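SOXX (PDB 2C1D) probably transfers electrons through a covalently bound heme c, as a cytochrome c-type subunit of the SoxXA complex that initiates chemotrophic sulfur oxidation. Local coordinates at residues B[16-21]-B[124-129]. Residues are numbered along the deposited sequence; the frame is centred on the assembly and turned at random.
Sequences EASLTG and QIEDVV
E126 reaches from helix 122-133 to the backbone of L19, whose N-H meets OE2 at 2.9 Å in a nearly straight bond (172°) that arrives from well above the carboxylate plane. A bend at chi2 (-61°) turns CD of E126 toward that backbone. Its CG passes 3.8 Å from T20 OG1, which accepts from A22 N, the two side chains running past one another with opposite sense. OE2 also forms a salt bridge with R76 of helix 72-81, which would be expected to favour the charged carboxylate. The other oxygen, OE1, accepts from a water at 2.8 Å; the water also sits against S18 OG, at a separation too short to be trusted. Ahead of helix 26-33 of this cytochrome c fold, S18 OG accepts from G21 N at 2.9 Å and from T20 N at 3.3 Å, an ST motif combined with an ST turn. An alanine at E126 would probably leave L19 N without its acceptor and R76 without this carboxylate as its mate. Beside the carboxylate, L19 lies slantwise over I125, CD1 resting 3.7 Å from I125 CG2. I125 also touches V79 of helix 72-81 and F94, with its side chain about 7 Å from the bound heme c.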
ATOM      1  N   GLU B  16       7.071   3.117  35.536  1.00 36.91           N
ATOM      2  CA  GLU B  16       6.958   2.478  36.847  1.00 37.23           C
ATOM      3  C   GLU B  16       5.564   2.585  37.437  1.00 35.90           C
ATOM      4  O   GLU B  16       5.111   1.655  38.085  1.00 35.59           O
ATOM      5  CB  GLU B  16       7.987   3.059  37.836  1.00 38.31           C
ATOM      6  CG  GLU B  16       9.432   2.735  37.471  1.00 42.14           C
ATOM      7  CD  GLU B  16       9.776   1.258  37.615  1.00 47.07           C
ATOM      8  OE1 GLU B  16      10.594   0.754  36.793  1.00 50.10           O
ATOM      9  OE2 GLU B  16       9.245   0.600  38.548  1.00 50.80           O
ATOM     10  N   ALA B  17       4.879   3.693  37.171  1.00 35.24           N
ATOM     11  CA  ALA B  17       3.596   3.985  37.808  1.00 34.98           C
ATOM     12  C   ALA B  17       2.389   3.642  36.901  1.00 34.56           C
ATOM     13  O   ALA B  17       2.429   3.853  35.683  1.00 33.57           O
ATOM     14  CB  ALA B  17       3.543   5.450  38.181  1.00 35.28           C
ATOM     15  N   SER B  18       1.333   3.125  37.521  1.00 33.82           N
ATOM     16  CA  SER B  18       0.075   2.840  36.830  1.00 33.36           C
ATOM     17  C   SER B  18      -0.398   4.098  36.151  1.00 32.77           C
ATOM     18  O   SER B  18      -0.310   5.201  36.712  1.00 33.46           O
ATOM     19  CB  SER B  18      -0.998   2.377  37.818  1.00 33.99           C
ATOM     20  OG  SER B  18      -2.229   2.116  37.165  1.00 31.11           O
ATOM     21  N   LEU B  19      -0.859   3.932  34.919  1.00 31.41           N
ATOM     22  CA  LEU B  19      -1.406   5.025  34.136  1.00 30.37           C
ATOM     23  C   LEU B  19      -2.754   5.489  34.671  1.00 29.49           C
ATOM     24  O   LEU B  19      -3.175   6.599  34.336  1.00 28.82           O
ATOM     25  CB  LEU B  19      -1.567   4.619  32.675  1.00 29.98           C
ATOM     26  CG  LEU B  19      -0.316   4.307  31.857  1.00 30.25           C
ATOM     27  CD1 LEU B  19      -0.714   3.917  30.457  1.00 30.30           C
ATOM     28  CD2 LEU B  19       0.614   5.502  31.831  1.00 30.63           C
ATOM     29  N   THR B  20      -3.428   4.643  35.463  1.00 29.46           N
ATOM     30  CA  THR B  20      -4.755   4.956  36.007  1.00 29.15           C
ATOM     31  C   THR B  20      -4.908   4.902  37.531  1.00 29.41           C
ATOM     32  O   THR B  20      -5.823   5.528  38.063  1.00 29.25           O
ATOM     33  CB  THR B  20      -5.823   4.010  35.440  1.00 28.63           C
ATOM     34  OG1 THR B  20      -5.536   2.665  35.833  1.00 27.84           O
ATOM     35  CG2 THR B  20      -5.833   4.011  33.910  1.00 28.81           C
ATOM     36  N   GLY B  21      -4.072   4.128  38.214  1.00 29.53           N
ATOM     37  CA  GLY B  21      -4.294   3.796  39.614  1.00 29.53           C
ATOM     38  C   GLY B  21      -5.247   2.642  39.862  1.00 29.80           C
ATOM     39  O   GLY B  21      -5.548   2.306  41.004  1.00 28.80           O
ATOM     40  N   GLN B 124      -7.186   0.780  29.171  1.00 24.99           N
ATOM     41  CA  GLN B 124      -6.977  -0.262  28.150  1.00 25.19           C
ATOM     42  C   GLN B 124      -5.519  -0.736  28.164  1.00 25.75           C
ATOM     43  O   GLN B 124      -5.259  -1.943  28.118  1.00 24.85           O
ATOM     44  CB  GLN B 124      -7.366   0.252  26.760  1.00 25.56           C
ATOM     45  CG  GLN B 124      -8.905   0.238  26.599  1.00 25.20           C
ATOM     46  CD  GLN B 124      -9.393   0.934  25.365  1.00 25.32           C
ATOM     47  OE1 GLN B 124      -8.705   1.757  24.814  1.00 24.28           O
ATOM     48  NE2 GLN B 124     -10.602   0.614  24.946  1.00 25.76           N
ATOM     49  N   ILE B 125      -4.592   0.211  28.285  1.00 26.36           N
ATOM     50  CA  ILE B 125      -3.172  -0.128  28.390  1.00 27.98           C
ATOM     51  C   ILE B 125      -2.948  -1.009  29.619  1.00 28.35           C
ATOM     52  O   ILE B 125      -2.265  -2.021  29.533  1.00 29.99           O
ATOM     53  CB  ILE B 125      -2.248   1.135  28.482  1.00 27.78           C
ATOM     54  CG1 ILE B 125      -2.422   2.098  27.309  1.00 30.02           C
ATOM     55  CG2 ILE B 125      -0.753   0.713  28.646  1.00 28.20           C
ATOM     56  CD1 ILE B 125      -1.830   1.713  26.059  1.00 31.71           C
ATOM     57  N   GLU B 126      -3.517  -0.626  30.762  1.00 28.30           N
ATOM     58  CA  GLU B 126      -3.333  -1.377  32.003  1.00 27.98           C
ATOM     59  C   GLU B 126      -3.901  -2.787  31.883  1.00 28.75           C
ATOM     60  O   GLU B 126      -3.319  -3.750  32.414  1.00 28.17           O
ATOM     61  CB  GLU B 126      -3.976  -0.641  33.191  1.00 28.31           C
ATOM     62  CG  GLU B 126      -3.274   0.668  33.553  1.00 27.46           C
ATOM     63  CD  GLU B 126      -1.826   0.503  33.969  1.00 25.25           C
ATOM     64  OE1 GLU B 126      -1.514  -0.500  34.639  1.00 27.67           O
ATOM     65  OE2 GLU B 126      -0.994   1.370  33.623  1.00 27.78           O
ATOM     66  N   ASP B 127      -5.031  -2.902  31.177  1.00 28.33           N
ATOM     67  CA  ASP B 127      -5.699  -4.159  30.920  1.00 28.86           C
ATOM     68  C   ASP B 127      -4.843  -5.090  30.034  1.00 29.27           C
ATOM     69  O   ASP B 127      -4.779  -6.315  30.278  1.00 30.02           O
ATOM     70  CB  ASP B 127      -7.069  -3.916  30.257  1.00 28.84           C
ATOM     71  CG  ASP B 127      -8.109  -3.290  31.204  1.00 30.90           C
ATOM     72  OD1 ASP B 127      -7.899  -3.199  32.433  1.00 28.45           O
ATOM     73  OD2 ASP B 127      -9.216  -2.867  30.793  1.00 32.45           O
ATOM     74  N   VAL B 128      -4.181  -4.513  29.033  1.00 29.27           N
ATOM     75  CA  VAL B 128      -3.322  -5.271  28.133  1.00 29.36           C
ATOM     76  C   VAL B 128      -2.096  -5.745  28.936  1.00 29.85           C
ATOM     77  O   VAL B 128      -1.755  -6.907  28.903  1.00 30.58           O
ATOM     78  CB  VAL B 128      -2.908  -4.437  26.927  1.00 29.23           C
ATOM     79  CG1 VAL B 128      -1.740  -5.106  26.161  1.00 29.18           C
ATOM     80  CG2 VAL B 128      -4.126  -4.230  25.996  1.00 29.70           C
ATOM     81  N   VAL B 129      -1.484  -4.838  29.688  1.00 30.14           N
ATOM     82  CA  VAL B 129      -0.334  -5.160  30.538  1.00 30.48           C
ATOM     83  C   VAL B 129      -0.628  -6.319  31.495  1.00 31.20           C
ATOM     84  O   VAL B 129       0.200  -7.218  31.640  1.00 31.21           O
ATOM     85  CB  VAL B 129       0.150  -3.932  31.326  1.00 29.71           C
ATOM     86  CG1 VAL B 129       1.153  -4.318  32.408  1.00 30.66           C
ATOM     87  CG2 VAL B 129       0.777  -2.924  30.407  1.00 30.56           C
TER
HETATM   88  O   HOH W   1      -2.827  -0.213  37.070  1.00 29.25           O